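Local coordinates for fimbrin (Schizosaccharomyces pombe, PDB 1RT8), which binds and crosslinks actin filaments, supporting cell polarity, cytokinesis, mating and spore formation in fission yeast, at residues L174-W179 against L200-P205; L167-Y172 against H257-H262. All blocks are in the same frame, centred on the assembly; numbering follows the deposited sequence.

Interaction 1: L174-W179 against L200-P205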
ATOM      1  N   LEU A 174       1.834 -28.654  -6.248  1.00 36.61           N
ATOM      2  CA  LEU A 174       0.984 -29.794  -5.923  1.00 36.41           C
ATOM      3  C   LEU A 174       0.652 -30.536  -7.212  1.00 37.92           C
ATOM      4  O   LEU A 174       0.575 -31.765  -7.233  1.00 37.69           O
ATOM      5  CB  LEU A 174      -0.310 -29.340  -5.254  1.00 33.83           C
ATOM      6  CG  LEU A 174      -0.145 -28.709  -3.873  1.00 34.39           C
ATOM      7  CD1 LEU A 174      -1.518 -28.353  -3.320  1.00 30.60           C
ATOM      8  CD2 LEU A 174       0.583 -29.678  -2.940  1.00 32.63           C
ATOM      9  N   LYS A 175       0.466 -29.784  -8.293  1.00 39.09           N
ATOM     10  CA  LYS A 175       0.148 -30.401  -9.569  1.00 39.98           C
ATOM     11  C   LYS A 175       1.348 -31.190 -10.070  1.00 38.86           C
ATOM     12  O   LYS A 175       1.194 -32.278 -10.624  1.00 37.85           O
ATOM     13  CB  LYS A 175      -0.249 -29.352 -10.606  1.00 42.40           C
ATOM     14  CG  LYS A 175      -0.631 -29.972 -11.944  1.00 46.29           C
ATOM     15  CD  LYS A 175      -1.006 -28.921 -12.973  1.00 49.20           C
ATOM     16  CE  LYS A 175      -1.323 -29.573 -14.315  1.00 49.22           C
ATOM     17  NZ  LYS A 175      -1.753 -28.567 -15.327  1.00 50.67           N
ATOM     18  N   ALA A 176       2.542 -30.643  -9.862  1.00 37.68           N
ATOM     19  CA  ALA A 176       3.767 -31.308 -10.292  1.00 39.10           C
ATOM     20  C   ALA A 176       3.989 -32.560  -9.462  1.00 39.39           C
ATOM     21  O   ALA A 176       4.541 -33.547  -9.949  1.00 39.86           O
ATOM     22  CB  ALA A 176       4.957 -30.379 -10.143  1.00 37.59           C
ATOM     23  N   ALA A 177       3.560 -32.515  -8.205  1.00 39.22           N
ATOM     24  CA  ALA A 177       3.715 -33.654  -7.308  1.00 39.20           C
ATOM     25  C   ALA A 177       2.608 -34.683  -7.547  1.00 38.45           C
ATOM     26  O   ALA A 177       2.468 -35.645  -6.791  1.00 37.10           O
ATOM     27  CB  ALA A 177       3.689 -33.179  -5.858  1.00 39.01           C
ATOM     28  N   ASN A 178       1.824 -34.470  -8.601  1.00 38.34           N
ATOM     29  CA  ASN A 178       0.729 -35.374  -8.934  1.00 37.91           C
ATOM     30  C   ASN A 178      -0.142 -35.640  -7.707  1.00 37.89           C
ATOM     31  O   ASN A 178      -0.476 -36.787  -7.405  1.00 37.35           O
ATOM     32  CB  ASN A 178       1.290 -36.692  -9.473  1.00 40.64           C
ATOM     33  CG  ASN A 178       2.058 -36.514 -10.773  1.00 40.36           C
ATOM     34  OD1 ASN A 178       1.509 -36.043 -11.768  1.00 40.96           O
ATOM     35  ND2 ASN A 178       3.333 -36.892 -10.769  1.00 40.18           N
ATOM     36  N   TRP A 179      -0.504 -34.569  -7.007  1.00 36.32           N
ATOM     37  CA  TRP A 179      -1.332 -34.649  -5.811  1.00 35.74           C
ATOM     38  C   TRP A 179      -2.754 -34.217  -6.212  1.00 36.00           C
ATOM     39  O   TRP A 179      -2.946 -33.164  -6.809  1.00 36.90           O
ATOM     40  CB  TRP A 179      -0.730 -33.724  -4.743  1.00 34.76           C
ATOM     41  CG  TRP A 179      -1.320 -33.841  -3.368  1.00 33.04           C
ATOM     42  CD1 TRP A 179      -1.971 -32.859  -2.675  1.00 31.63           C
ATOM     43  CD2 TRP A 179      -1.331 -35.004  -2.523  1.00 32.45           C
ATOM     44  NE1 TRP A 179      -2.390 -33.336  -1.457  1.00 32.15           N
ATOM     45  CE2 TRP A 179      -2.013 -34.650  -1.338  1.00 31.99           C
ATOM     46  CE3 TRP A 179      -0.838 -36.311  -2.656  1.00 31.23           C
ATOM     47  CZ2 TRP A 179      -2.215 -35.554  -0.290  1.00 29.83           C
ATOM     48  CZ3 TRP A 179      -1.044 -37.216  -1.607  1.00 27.31           C
ATOM     49  CH2 TRP A 179      -1.726 -36.830  -0.445  1.00 27.95           C
ATOM     50  N   LEU A 200       6.336 -29.331   0.712  1.00 35.95           N
ATOM     51  CA  LEU A 200       7.703 -29.413   1.214  1.00 37.02           C
ATOM     52  C   LEU A 200       8.490 -30.569   0.580  1.00 38.63           C
ATOM     53  O   LEU A 200       9.684 -30.444   0.300  1.00 37.58           O
ATOM     54  CB  LEU A 200       7.690 -29.560   2.735  1.00 34.90           C
ATOM     55  CG  LEU A 200       7.148 -28.356   3.507  1.00 35.70           C
ATOM     56  CD1 LEU A 200       7.372 -28.569   5.000  1.00 35.61           C
ATOM     57  CD2 LEU A 200       7.854 -27.088   3.048  1.00 36.79           C
ATOM     58  N   ASN A 201       7.817 -31.693   0.359  1.00 39.68           N
ATOM     59  CA  ASN A 201       8.466 -32.849  -0.249  1.00 41.27           C
ATOM     60  C   ASN A 201       8.745 -32.578  -1.723  1.00 41.84           C
ATOM     61  O   ASN A 201       9.700 -33.096  -2.297  1.00 42.26           O
ATOM     62  CB  ASN A 201       7.580 -34.091  -0.098  1.00 40.60           C
ATOM     63  CG  ASN A 201       8.072 -35.261  -0.929  1.00 41.11           C
ATOM     64  OD1 ASN A 201       7.581 -35.504  -2.035  1.00 39.79           O
ATOM     65  ND2 ASN A 201       9.060 -35.982  -0.408  1.00 38.54           N
ATOM     66  N   GLN A 202       7.905 -31.755  -2.335  1.00 42.36           N
ATOM     67  CA  GLN A 202       8.072 -31.418  -3.736  1.00 42.92           C
ATOM     68  C   GLN A 202       9.212 -30.411  -3.872  1.00 43.24           C
ATOM     69  O   GLN A 202      10.008 -30.496  -4.800  1.00 43.92           O
ATOM     70  CB  GLN A 202       6.764 -30.837  -4.283  1.00 42.87           C
ATOM     71  CG  GLN A 202       6.730 -30.598  -5.783  1.00 43.74           C
ATOM     72  CD  GLN A 202       7.080 -31.834  -6.595  1.00 44.68           C
ATOM     73  OE1 GLN A 202       6.584 -32.933  -6.333  1.00 44.65           O
ATOM     74  NE2 GLN A 202       7.929 -31.653  -7.599  1.00 44.30           N
ATOM     75  N   LEU A 203       9.302 -29.476  -2.929  1.00 44.17           N
ATOM     76  CA  LEU A 203      10.345 -28.452  -2.954  1.00 44.36           C
ATOM     77  C   LEU A 203      11.746 -28.959  -2.612  1.00 45.00           C
ATOM     78  O   LEU A 203      12.733 -28.490  -3.179  1.00 45.69           O
ATOM     79  CB  LEU A 203       9.999 -27.308  -1.996  1.00 43.51           C
ATOM     80  CG  LEU A 203       8.820 -26.388  -2.318  1.00 42.70           C
ATOM     81  CD1 LEU A 203       8.759 -25.309  -1.256  1.00 41.50           C
ATOM     82  CD2 LEU A 203       8.977 -25.769  -3.711  1.00 41.29           C
ATOM     83  N   ALA A 204      11.833 -29.903  -1.680  1.00 45.89           N
ATOM     84  CA  ALA A 204      13.124 -30.452  -1.263  1.00 47.00           C
ATOM     85  C   ALA A 204      13.005 -31.933  -0.897  1.00 47.65           C
ATOM     86  O   ALA A 204      13.053 -32.298   0.279  1.00 46.41           O
ATOM     87  CB  ALA A 204      13.654 -29.660  -0.074  1.00 45.94           C
ATOM     88  N   PRO A 205      12.873 -32.807  -1.905  1.00 49.85           N
ATOM     89  CA  PRO A 205      12.743 -34.257  -1.693  1.00 51.41           C
ATOM     90  C   PRO A 205      13.794 -34.850  -0.762  1.00 52.11           C
ATOM     91  O   PRO A 205      13.561 -35.883  -0.132  1.00 52.22           O
ATOM     92  CB  PRO A 205      12.865 -34.828  -3.105  1.00 51.96           C
ATOM     93  CG  PRO A 205      12.363 -33.710  -3.976  1.00 51.54           C
ATOM     94  CD  PRO A 205      12.989 -32.499  -3.342  1.00 50.00           C
TER
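Q202, on the last turn of helix 194-203, lays its side chain against A177, just past the end of helix 162-176; the nearest pair of CA atoms, A177 CA and Q202 CA, is 6.1 Å apart. Along the second segment, L200 comes first and turns to the interior. N201 follows; its ND2 is hydrogen-bonded to the carbonyl of C208, in the chain beyond the helix. Q202 then carries the contact. Its CG stands anti to the backbone N (chi1 -173°), which sends the chain out toward A177, and a bend at chi2 (54°) turns the amide back to the A177 methyl, as modelled. CG passes 4.0 Å from A177 CB, and OE1 ends 2.9 Å from the same CB, tighter than an oxygen normally approaches a methyl carbon, so the exact placing of the amide is doubtful. NE2 lies at the margin, 4.1 Å from A176 CB. L203 faces H173 of helix 162-176, and A204 is the first residue to leave the helical path. The opposing helix finishes in a Schellman motif, with W179 N bonded to L174 O (3.0 Å) and N178 N to K175 O, N178 taking positive phi as its C-prime residue. A177 also touches V198, and its carbonyl accepts from R210. At this junction of two helix ends in the second calponin-homology domain, the small methyls of A176 and A177 probably allow the close approach, and Q202 packs against them by its aliphatic CG, with NE2 at the margin.

Interaction 2: L167-Y172 against H257-H262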
ATOM      1  N   LEU A 167      -1.027 -18.697  -4.260  1.00 32.40           N
ATOM      2  CA  LEU A 167      -1.932 -19.806  -4.546  1.00 34.34           C
ATOM      3  C   LEU A 167      -1.573 -20.499  -5.853  1.00 35.11           C
ATOM      4  O   LEU A 167      -1.532 -21.723  -5.917  1.00 34.33           O
ATOM      5  CB  LEU A 167      -3.380 -19.321  -4.598  1.00 33.66           C
ATOM      6  CG  LEU A 167      -3.980 -19.000  -3.229  1.00 34.10           C
ATOM      7  CD1 LEU A 167      -5.389 -18.451  -3.406  1.00 37.02           C
ATOM      8  CD2 LEU A 167      -3.989 -20.256  -2.365  1.00 34.51           C
ATOM      9  N   ARG A 168      -1.323 -19.714  -6.894  1.00 37.89           N
ATOM     10  CA  ARG A 168      -0.942 -20.274  -8.186  1.00 38.91           C
ATOM     11  C   ARG A 168       0.364 -21.058  -8.019  1.00 37.29           C
ATOM     12  O   ARG A 168       0.537 -22.142  -8.575  1.00 37.55           O
ATOM     13  CB  ARG A 168      -0.738 -19.154  -9.217  1.00 42.14           C
ATOM     14  CG  ARG A 168      -1.958 -18.268  -9.454  1.00 47.25           C
ATOM     15  CD  ARG A 168      -1.756 -17.371 -10.703  1.00 52.55           C
ATOM     16  NE  ARG A 168      -2.906 -16.500 -10.958  1.00 55.51           N
ATOM     17  CZ  ARG A 168      -2.955 -15.561 -11.901  1.00 56.99           C
ATOM     18  NH1 ARG A 168      -1.916 -15.354 -12.697  1.00 57.72           N
ATOM     19  NH2 ARG A 168      -4.052 -14.821 -12.050  1.00 57.21           N
ATOM     20  N   TRP A 169       1.281 -20.494  -7.244  1.00 36.65           N
ATOM     21  CA  TRP A 169       2.577 -21.117  -6.981  1.00 36.16           C
ATOM     22  C   TRP A 169       2.401 -22.445  -6.243  1.00 36.65           C
ATOM     23  O   TRP A 169       2.869 -23.492  -6.693  1.00 36.74           O
ATOM     24  CB  TRP A 169       3.432 -20.176  -6.136  1.00 33.87           C
ATOM     25  CG  TRP A 169       4.749 -20.747  -5.711  1.00 33.95           C
ATOM     26  CD1 TRP A 169       5.868 -20.905  -6.484  1.00 33.86           C
ATOM     27  CD2 TRP A 169       5.099 -21.212  -4.399  1.00 34.77           C
ATOM     28  NE1 TRP A 169       6.890 -21.432  -5.733  1.00 32.96           N
ATOM     29  CE2 TRP A 169       6.447 -21.630  -4.450  1.00 33.01           C
ATOM     30  CE3 TRP A 169       4.402 -21.316  -3.186  1.00 33.30           C
ATOM     31  CZ2 TRP A 169       7.115 -22.142  -3.334  1.00 34.14           C
ATOM     32  CZ3 TRP A 169       5.066 -21.828  -2.075  1.00 33.58           C
ATOM     33  CH2 TRP A 169       6.410 -22.234  -2.158  1.00 33.98           C
ATOM     34  N   PHE A 170       1.734 -22.379  -5.095  1.00 35.29           N
ATOM     35  CA  PHE A 170       1.470 -23.548  -4.269  1.00 35.19           C
ATOM     36  C   PHE A 170       0.889 -24.652  -5.153  1.00 35.13           C
ATOM     37  O   PHE A 170       1.389 -25.778  -5.162  1.00 33.78           O
ATOM     38  CB  PHE A 170       0.480 -23.152  -3.155  1.00 35.06           C
ATOM     39  CG  PHE A 170       0.415 -24.118  -2.003  1.00 34.22           C
ATOM     40  CD1 PHE A 170       0.147 -23.652  -0.717  1.00 34.77           C
ATOM     41  CD2 PHE A 170       0.601 -25.482  -2.191  1.00 33.86           C
ATOM     42  CE1 PHE A 170       0.069 -24.523   0.361  1.00 34.99           C
ATOM     43  CE2 PHE A 170       0.522 -26.366  -1.119  1.00 34.53           C
ATOM     44  CZ  PHE A 170       0.256 -25.887   0.161  1.00 34.80           C
ATOM     45  N   ASN A 171      -0.148 -24.320  -5.919  1.00 34.27           N
ATOM     46  CA  ASN A 171      -0.786 -25.300  -6.792  1.00 35.60           C
ATOM     47  C   ASN A 171       0.103 -25.792  -7.925  1.00 36.93           C
ATOM     48  O   ASN A 171       0.009 -26.947  -8.334  1.00 38.26           O
ATOM     49  CB  ASN A 171      -2.090 -24.746  -7.361  1.00 32.53           C
ATOM     50  CG  ASN A 171      -3.186 -24.692  -6.325  1.00 33.90           C
ATOM     51  OD1 ASN A 171      -3.444 -25.678  -5.626  1.00 33.18           O
ATOM     52  ND2 ASN A 171      -3.845 -23.545  -6.217  1.00 31.92           N
ATOM     53  N   TYR A 172       0.958 -24.920  -8.441  1.00 38.32           N
ATOM     54  CA  TYR A 172       1.870 -25.317  -9.504  1.00 40.60           C
ATOM     55  C   TYR A 172       2.668 -26.531  -9.026  1.00 39.66           C
ATOM     56  O   TYR A 172       2.902 -27.469  -9.784  1.00 40.27           O
ATOM     57  CB  TYR A 172       2.827 -24.173  -9.837  1.00 41.65           C
ATOM     58  CG  TYR A 172       4.018 -24.596 -10.669  1.00 43.51           C
ATOM     59  CD1 TYR A 172       3.895 -24.825 -12.043  1.00 43.69           C
ATOM     60  CD2 TYR A 172       5.271 -24.770 -10.079  1.00 43.02           C
ATOM     61  CE1 TYR A 172       4.999 -25.215 -12.809  1.00 45.71           C
ATOM     62  CE2 TYR A 172       6.375 -25.159 -10.831  1.00 45.75           C
ATOM     63  CZ  TYR A 172       6.237 -25.378 -12.193  1.00 45.62           C
ATOM     64  OH  TYR A 172       7.340 -25.750 -12.930  1.00 48.30           O
ATOM     65  N   HIS A 257       6.993 -16.762   3.234  1.00 34.15           N
ATOM     66  CA  HIS A 257       8.408 -16.932   3.531  1.00 37.05           C
ATOM     67  C   HIS A 257       9.007 -18.146   2.812  1.00 38.46           C
ATOM     68  O   HIS A 257      10.143 -18.103   2.326  1.00 37.75           O
ATOM     69  CB  HIS A 257       8.608 -17.060   5.042  1.00 37.73           C
ATOM     70  CG  HIS A 257      10.040 -17.206   5.446  1.00 42.09           C
ATOM     71  ND1 HIS A 257      10.660 -18.432   5.565  1.00 43.05           N
ATOM     72  CD2 HIS A 257      10.988 -16.278   5.717  1.00 43.29           C
ATOM     73  CE1 HIS A 257      11.928 -18.252   5.891  1.00 44.44           C
ATOM     74  NE2 HIS A 257      12.153 -16.955   5.988  1.00 44.85           N
ATOM     75  N   LEU A 258       8.233 -19.225   2.750  1.00 37.98           N
ATOM     76  CA  LEU A 258       8.673 -20.444   2.094  1.00 37.97           C
ATOM     77  C   LEU A 258       8.910 -20.145   0.622  1.00 37.47           C
ATOM     78  O   LEU A 258       9.829 -20.682   0.002  1.00 35.63           O
ATOM     79  CB  LEU A 258       7.604 -21.529   2.242  1.00 40.20           C
ATOM     80  CG  LEU A 258       7.927 -22.910   1.677  1.00 41.08           C
ATOM     81  CD1 LEU A 258       9.169 -23.474   2.369  1.00 40.87           C
ATOM     82  CD2 LEU A 258       6.727 -23.824   1.885  1.00 40.57           C
ATOM     83  N   PHE A 259       8.071 -19.272   0.074  1.00 35.86           N
ATOM     84  CA  PHE A 259       8.171 -18.883  -1.324  1.00 35.14           C
ATOM     85  C   PHE A 259       9.389 -18.002  -1.572  1.00 35.23           C
ATOM     86  O   PHE A 259      10.020 -18.099  -2.622  1.00 35.12           O
ATOM     87  CB  PHE A 259       6.917 -18.125  -1.745  1.00 34.49           C
ATOM     88  CG  PHE A 259       7.023 -17.481  -3.095  1.00 35.29           C
ATOM     89  CD1 PHE A 259       6.820 -18.220  -4.254  1.00 34.90           C
ATOM     90  CD2 PHE A 259       7.324 -16.130  -3.208  1.00 35.74           C
ATOM     91  CE1 PHE A 259       6.909 -17.620  -5.508  1.00 36.81           C
ATOM     92  CE2 PHE A 259       7.415 -15.522  -4.460  1.00 36.26           C
ATOM     93  CZ  PHE A 259       7.206 -16.268  -5.611  1.00 35.59           C
ATOM     94  N   ASN A 260       9.719 -17.143  -0.611  1.00 35.65           N
ATOM     95  CA  ASN A 260      10.859 -16.245  -0.777  1.00 37.78           C
ATOM     96  C   ASN A 260      12.198 -16.960  -0.717  1.00 40.20           C
ATOM     97  O   ASN A 260      13.154 -16.552  -1.376  1.00 39.74           O
ATOM     98  CB  ASN A 260      10.856 -15.136   0.283  1.00 37.28           C
ATOM     99  CG  ASN A 260       9.674 -14.208   0.148  1.00 39.15           C
ATOM    100  OD1 ASN A 260       9.128 -14.043  -0.943  1.00 39.90           O
ATOM    101  ND2 ASN A 260       9.279 -13.580   1.252  1.00 38.20           N
ATOM    102  N   THR A 261      12.270 -18.027   0.066  1.00 41.05           N
ATOM    103  CA  THR A 261      13.525 -18.744   0.204  1.00 43.07           C
ATOM    104  C   THR A 261      13.637 -20.008  -0.642  1.00 44.10           C
ATOM    105  O   THR A 261      14.744 -20.463  -0.931  1.00 44.78           O
ATOM    106  CB  THR A 261      13.779 -19.098   1.679  1.00 42.96           C
ATOM    107  OG1 THR A 261      12.620 -19.743   2.218  1.00 44.96           O
ATOM    108  CG2 THR A 261      14.064 -17.845   2.489  1.00 42.67           C
ATOM    109  N   HIS A 262      12.503 -20.560  -1.062  1.00 44.40           N
ATOM    110  CA  HIS A 262      12.514 -21.787  -1.851  1.00 45.58           C
ATOM    111  C   HIS A 262      11.504 -21.824  -2.999  1.00 46.66           C
ATOM    112  O   HIS A 262      10.668 -22.726  -3.068  1.00 46.60           O
ATOM    113  CB  HIS A 262      12.288 -22.980  -0.919  1.00 45.80           C
ATOM    114  CG  HIS A 262      13.387 -23.175   0.079  1.00 47.87           C
ATOM    115  ND1 HIS A 262      14.612 -23.712  -0.258  1.00 49.77           N
ATOM    116  CD2 HIS A 262      13.463 -22.866   1.396  1.00 48.66           C
ATOM    117  CE1 HIS A 262      15.394 -23.724   0.808  1.00 48.71           C
ATOM    118  NE2 HIS A 262      14.721 -23.216   1.824  1.00 49.27           N
TER
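W169 offers one face of its indole to F259, and the phenyl meets it edge-on. From CB, which heads for helix 248-261, the side chain extends with CG anti to the backbone N (chi1 176°), which carries the indole across to that helix, its face to F259. CG and CD1 lie beneath the phenyl edge, W169 CD1 3.6 Å from F259 CE1. NE1 is also beneath that edge, and it donates its hydrogen to the carbonyl of P263. At CE2 the phenyl comes closest, with F259 CD1 3.4 Å away; the planes stand at 85°, a T-shaped stack on the five-membered ring. Over the six-membered ring F259 CB takes over, 4.1 Å from its centroid and nearly on the ring normal, a CH-pi contact with CZ3 beneath it. At the rim, CZ2 has H262 O near the ring plane at 3.6 Å, and the tip, CH2, lies 3.9 Å from F259 CA and 4.2 Å from L258 CG. Replacing W169 with an alanine would probably leave the F259 edge without its aromatic face, deprive P263 O of this N-H and open a gap beside L258. The indole thus bridges from its own helix 162-176 to helix 248-261, with H173 packed edge-to-face.

In the fold
Both contacts belong to the second calponin-homology domain, within the first actin-binding region, and their centres lie about 11 Å apart. They share helix 162-176: interaction 2 uses its middle turns and interaction 1 its C-terminal end. Along the chain the order is 167-172, 174-179, 200-205 and 257-262, so interaction 1 is nested inside the loop closed by interaction 2. The two meet where L203 packs on W169, L258 and H262, and where L200 touches L258. Helices 162-176, 194-203 and 248-261 therefore pack mutually, joining helix 162-176 to helix 248-261, more than 70 residues further along the chain, through a mainly apolar junction at L200 and L203.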